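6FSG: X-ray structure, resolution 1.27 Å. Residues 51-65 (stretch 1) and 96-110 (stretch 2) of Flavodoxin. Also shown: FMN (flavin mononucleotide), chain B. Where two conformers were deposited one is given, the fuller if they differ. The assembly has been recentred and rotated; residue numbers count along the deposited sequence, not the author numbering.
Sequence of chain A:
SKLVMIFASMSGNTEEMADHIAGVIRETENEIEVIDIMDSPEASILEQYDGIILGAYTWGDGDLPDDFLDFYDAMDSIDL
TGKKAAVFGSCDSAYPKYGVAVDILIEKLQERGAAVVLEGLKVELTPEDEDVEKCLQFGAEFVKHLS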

# COMPACT_ATOMS: atom_id res chain seq x y z
N GLY A 51 -8.59 -8.23 1.70
CA GLY A 51 -7.19 -7.88 1.76
C GLY A 51 -7.03 -6.44 1.32
O GLY A 51 -7.79 -5.94 0.48
N ILE A 52 -6.04 -5.78 1.90
CA ILE A 52 -5.82 -4.35 1.75
C ILE A 52 -4.35 -4.11 1.44
O ILE A 52 -3.48 -4.56 2.19
CB ILE A 52 -6.18 -3.60 3.05
CG1 ILE A 52 -7.66 -3.77 3.40
CG2 ILE A 52 -5.78 -2.15 2.92
CD1 ILE A 52 -7.96 -3.44 4.85
N ILE A 53 -4.06 -3.37 0.38
CA ILE A 53 -2.69 -2.97 0.07
C ILE A 53 -2.66 -1.46 -0.05
O ILE A 53 -3.43 -0.88 -0.82
CB ILE A 53 -2.18 -3.64 -1.22
CG1 ILE A 53 -2.30 -5.17 -1.15
CG2 ILE A 53 -0.74 -3.24 -1.47
CD1 ILE A 53 -1.93 -5.88 -2.45
N LEU A 54 -1.76 -0.82 0.69
CA LEU A 54 -1.58 0.63 0.61
C LEU A 54 -0.22 0.94 0.00
O LEU A 54 0.77 0.26 0.28
CB LEU A 54 -1.70 1.30 1.98
CG LEU A 54 -2.98 0.97 2.77
CD1 LEU A 54 -2.98 1.68 4.12
CD2 LEU A 54 -4.24 1.31 1.99
N GLY A 55 -0.18 1.97 -0.84
CA GLY A 55 1.07 2.41 -1.43
C GLY A 55 1.25 3.91 -1.24
O GLY A 55 0.32 4.68 -1.50
N ALA A 56 2.44 4.34 -0.82
CA ALA A 56 2.64 5.77 -0.60
C ALA A 56 4.11 6.14 -0.68
O ALA A 56 4.96 5.46 -0.10
CB ALA A 56 2.09 6.23 0.76
N TYR A 57 4.39 7.25 -1.36
CA TYR A 57 5.67 7.93 -1.24
C TYR A 57 5.75 8.65 0.12
O TYR A 57 4.75 8.80 0.81
CB TYR A 57 5.88 8.92 -2.39
CG TYR A 57 4.83 10.02 -2.51
CD1 TYR A 57 3.67 9.81 -3.25
CD2 TYR A 57 5.00 11.26 -1.91
CE1 TYR A 57 2.71 10.80 -3.37
CE2 TYR A 57 4.02 12.28 -2.03
CZ TYR A 57 2.88 12.03 -2.76
OH TYR A 57 1.90 13.00 -2.89
N THR A 58 6.95 9.08 0.49
CA THR A 58 7.17 9.85 1.72
C THR A 58 7.36 11.32 1.34
O THR A 58 7.97 11.63 0.31
CB THR A 58 8.37 9.28 2.49
OG1 THR A 58 8.11 7.89 2.80
CG2 THR A 58 8.63 9.99 3.79
N TRP A 59 6.86 12.22 2.19
CA TRP A 59 6.81 13.64 1.87
C TRP A 59 7.26 14.49 3.06
O TRP A 59 7.09 14.10 4.22
CB TRP A 59 5.38 14.07 1.51
CG TRP A 59 5.28 15.45 0.98
CD1 TRP A 59 4.83 16.57 1.62
CD2 TRP A 59 5.65 15.86 -0.34
NE1 TRP A 59 4.89 17.65 0.78
CE2 TRP A 59 5.39 17.24 -0.43
CE3 TRP A 59 6.17 15.20 -1.44
CZ2 TRP A 59 5.64 17.97 -1.59
CZ3 TRP A 59 6.41 15.91 -2.59
CH2 TRP A 59 6.15 17.28 -2.66
N GLY A 60 7.82 15.66 2.76
CA GLY A 60 8.20 16.59 3.81
C GLY A 60 9.21 15.99 4.77
O GLY A 60 10.22 15.40 4.37
N ASP A 61 8.92 16.14 6.06
CA ASP A 61 9.82 15.74 7.14
C ASP A 61 9.46 14.34 7.63
O ASP A 61 9.11 14.12 8.79
CB ASP A 61 9.77 16.79 8.25
CG ASP A 61 10.60 16.42 9.47
OD1 ASP A 61 11.75 15.96 9.30
OD2 ASP A 61 10.09 16.61 10.59
N GLY A 62 9.55 13.37 6.72
CA GLY A 62 9.14 12.01 7.00
C GLY A 62 7.66 11.90 7.27
O GLY A 62 7.24 11.31 8.28
N ASP A 63 6.85 12.47 6.39
CA ASP A 63 5.40 12.49 6.55
C ASP A 63 4.72 11.67 5.45
O ASP A 63 5.30 11.33 4.41
CB ASP A 63 4.87 13.93 6.49
CG ASP A 63 5.34 14.80 7.65
OD1 ASP A 63 5.65 14.28 8.73
OD2 ASP A 63 5.36 16.04 7.45
N LEU A 64 3.44 11.41 5.67
CA LEU A 64 2.57 10.91 4.63
C LEU A 64 2.37 11.96 3.55
O LEU A 64 2.48 13.16 3.80
CB LEU A 64 1.20 10.58 5.23
CG LEU A 64 1.15 9.45 6.27
CD1 LEU A 64 -0.26 9.30 6.83
CD2 LEU A 64 1.64 8.14 5.67
N PRO A 65 2.03 11.54 2.33
CA PRO A 65 1.53 12.50 1.35
C PRO A 65 0.40 13.33 1.95
O PRO A 65 -0.46 12.80 2.66
CB PRO A 65 1.02 11.61 0.21
CG PRO A 65 1.78 10.33 0.35
CD PRO A 65 1.95 10.15 1.84
N PRO A 96 16.85 11.64 5.20
CA PRO A 96 17.17 10.72 6.30
C PRO A 96 16.03 9.78 6.66
O PRO A 96 16.27 8.61 6.99
CB PRO A 96 17.54 11.67 7.46
CG PRO A 96 16.91 12.98 7.11
CD PRO A 96 16.96 13.06 5.60
N LYS A 97 14.79 10.26 6.61
CA LYS A 97 13.63 9.47 7.07
C LYS A 97 13.06 8.70 5.88
O LYS A 97 11.98 8.97 5.36
CB LYS A 97 12.61 10.37 7.74
CG LYS A 97 13.21 11.22 8.88
CD LYS A 97 12.19 12.14 9.52
CE LYS A 97 12.82 13.02 10.57
NZ LYS A 97 11.79 13.92 11.16
N TYR A 98 13.85 7.72 5.44
CA TYR A 98 13.67 7.05 4.15
C TYR A 98 12.44 6.15 4.18
O TYR A 98 12.38 5.19 4.96
CB TYR A 98 14.91 6.22 3.88
CG TYR A 98 14.90 5.38 2.63
CD1 TYR A 98 15.19 5.93 1.39
CD2 TYR A 98 14.63 4.01 2.69
CE1 TYR A 98 15.22 5.16 0.25
CE2 TYR A 98 14.65 3.22 1.52
CZ TYR A 98 14.95 3.81 0.31
OH TYR A 98 14.99 3.07 -0.85
N GLY A 99 11.49 6.42 3.29
CA GLY A 99 10.32 5.57 3.13
C GLY A 99 9.44 5.44 4.35
O GLY A 99 8.66 4.48 4.44
N VAL A 100 9.52 6.39 5.29
CA VAL A 100 8.82 6.19 6.55
C VAL A 100 7.30 6.26 6.38
O VAL A 100 6.58 5.78 7.26
CB VAL A 100 9.33 7.08 7.70
CG1 VAL A 100 10.78 6.74 8.07
CG2 VAL A 100 9.16 8.56 7.40
N ALA A 101 6.77 6.81 5.29
CA ALA A 101 5.33 6.69 5.05
C ALA A 101 4.89 5.23 5.03
O ALA A 101 3.77 4.91 5.47
CB ALA A 101 4.96 7.35 3.72
N VAL A 102 5.73 4.34 4.50
CA VAL A 102 5.42 2.91 4.51
C VAL A 102 5.30 2.41 5.95
O VAL A 102 4.34 1.72 6.30
CB VAL A 102 6.49 2.13 3.72
CG1 VAL A 102 6.33 0.63 3.90
CG2 VAL A 102 6.43 2.52 2.23
N ASP A 103 6.27 2.77 6.80
CA ASP A 103 6.27 2.34 8.19
C ASP A 103 5.08 2.92 8.96
O ASP A 103 4.49 2.24 9.81
CB ASP A 103 7.60 2.75 8.81
CG ASP A 103 8.78 2.12 8.10
OD1 ASP A 103 8.88 0.88 8.11
OD2 ASP A 103 9.57 2.88 7.50
N ILE A 104 4.71 4.17 8.67
CA ILE A 104 3.57 4.82 9.33
C ILE A 104 2.27 4.11 8.98
O ILE A 104 1.42 3.85 9.85
CB ILE A 104 3.52 6.32 8.95
CG1 ILE A 104 4.70 7.08 9.55
CG2 ILE A 104 2.18 6.94 9.38
CD1 ILE A 104 4.97 8.45 8.92
N LEU A 105 2.08 3.80 7.70
CA LEU A 105 0.85 3.12 7.29
C LEU A 105 0.78 1.70 7.85
O LEU A 105 -0.29 1.24 8.27
CB LEU A 105 0.69 3.14 5.77
CG LEU A 105 0.41 4.54 5.20
CD1 LEU A 105 0.36 4.50 3.69
CD2 LEU A 105 -0.87 5.14 5.76
N ILE A 106 1.92 0.99 7.88
CA ILE A 106 1.94 -0.33 8.51
C ILE A 106 1.47 -0.24 9.96
O ILE A 106 0.64 -1.03 10.42
CB ILE A 106 3.33 -0.99 8.38
CG1 ILE A 106 3.55 -1.50 6.94
CG2 ILE A 106 3.49 -2.12 9.42
CD1 ILE A 106 4.95 -2.02 6.69
N GLU A 107 2.03 0.72 10.71
CA GLU A 107 1.65 0.88 12.11
C GLU A 107 0.14 1.07 12.27
O GLU A 107 -0.47 0.49 13.17
CB GLU A 107 2.41 2.06 12.71
CG GLU A 107 2.07 2.43 14.14
CD GLU A 107 2.78 3.71 14.55
OE1 GLU A 107 2.32 4.81 14.16
OE2 GLU A 107 3.82 3.60 15.20
N LYS A 108 -0.46 1.91 11.43
CA LYS A 108 -1.89 2.18 11.57
C LYS A 108 -2.72 0.94 11.26
O LYS A 108 -3.69 0.63 11.96
CB LYS A 108 -2.29 3.37 10.70
CG LYS A 108 -3.73 3.87 10.91
CD LYS A 108 -4.04 4.28 12.37
CE LYS A 108 -3.17 5.45 12.83
NZ LYS A 108 -3.52 5.88 14.21
N LEU A 109 -2.35 0.19 10.22
CA LEU A 109 -3.03 -1.06 9.93
C LEU A 109 -2.95 -2.02 11.11
O LEU A 109 -3.95 -2.66 11.45
CB LEU A 109 -2.43 -1.72 8.68
CG LEU A 109 -2.70 -1.00 7.35
CD1 LEU A 109 -1.70 -1.42 6.29
CD2 LEU A 109 -4.12 -1.28 6.88
N GLN A 110 -1.79 -2.10 11.76
CA GLN A 110 -1.64 -2.96 12.94
C GLN A 110 -2.59 -2.52 14.04
O GLN A 110 -3.23 -3.36 14.70
CB GLN A 110 -0.22 -2.89 13.47
CG GLN A 110 0.86 -3.39 12.54
CD GLN A 110 2.25 -3.03 13.04
OE1 GLN A 110 2.41 -2.16 13.91
NE2 GLN A 110 3.26 -3.70 12.50
N1 FMN B . 11.48 10.44 0.39
C2 FMN B . 11.80 9.77 1.53
O2 FMN B . 12.08 8.58 1.39
N3 FMN B . 11.75 10.41 2.76
C4 FMN B . 11.33 11.72 2.89
O4 FMN B . 11.30 12.23 4.03
C4A FMN B . 10.99 12.40 1.70
N5 FMN B . 10.55 13.72 1.69
C5A FMN B . 10.22 14.35 0.49
C6 FMN B . 9.83 15.70 0.48
C7 FMN B . 9.54 16.36 -0.72
C7M FMN B . 9.11 17.81 -0.71
C8 FMN B . 9.70 15.64 -1.92
C8M FMN B . 9.43 16.28 -3.25
C9 FMN B . 10.12 14.32 -1.91
C9A FMN B . 10.38 13.67 -0.71
N10 FMN B . 10.76 12.35 -0.73
C10 FMN B . 11.08 11.74 0.47
C1' FMN B . 10.99 11.59 -2.03
C2' FMN B . 9.77 10.99 -2.71
O2' FMN B . 9.08 10.14 -1.83
C3' FMN B . 10.30 10.19 -3.92
O3' FMN B . 10.65 11.11 -4.92
C4' FMN B . 9.32 9.19 -4.53
O4' FMN B . 9.91 8.51 -5.64
C5' FMN B . 8.04 9.84 -5.01
O5' FMN B . 7.16 8.79 -5.37
P FMN B . 6.10 9.13 -6.48
O1P FMN B . 5.09 8.01 -6.47
O2P FMN B . 6.80 9.16 -7.80
O3P FMN B . 5.49 10.46 -6.15
O HOH W 1 9.22 12.97 11.84

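Packing a helix against a strand and the loop that follows it can combine an apolar layer with polar bonds near the start of the helix, and this flavodoxin is an example. Strand 51-55 and helix 100-110 run nearly antiparallel, at 152°, and their axes approach to 9.3 Å. That spacing leaves room for a layer of side chains between them, whereas where the loop after the strand meets the first turn of the helix, the backbones close in, with CA of Thr-58 4.9 Å from CA of Ala-101.

The apolar layer follows from strand alternation. Ile-52 and Leu-54 point toward the helix while Ile-53 points away, and Leu-105 and Leu-109, one helical turn apart, answer them. Leu-54 CD1 lies 4.0 Å from Leu-109 CD1, and Ala-56 CB sits 3.8 Å from Leu-105 CD1. Farther along, Leu-64 brings its CD2 to 3.8 Å from Leu-105 CG and 3.9 Å from Ile-104 CG2. The small side chain of Ala-101 faces the other stretch, its CB lying 3.3 Å from Tyr-57 O; that carbonyl is left without a polar partner.

Hydrogen bonding takes over at the start of the helix, where backbone amides lack a preceding turn to supply acceptors. Ala-101 N donates to Thr-58 OG1 at 3.0 Å with a favourable angle of 158°.

Charge pairing secures the exposed margin. The extended Lys-97 side chain reaches Asp-61, forming a salt bridge of 2.8 Å between NZ and OD1, and a water accepts from the same NZ while donating to Asp-61 O. Beneath this arm, Gly-62 has no side chain; an ideal CB there would clash with Lys-97 CD at 2.7 Å.

The flavin joins both loops: FMN N3 donates to Lys-97 O at 3.0 Å, and Gly-99 N donates to FMN O2 at 2.9 Å, while Thr-58 N and Gly-62 N add weak bonds from the other stretch.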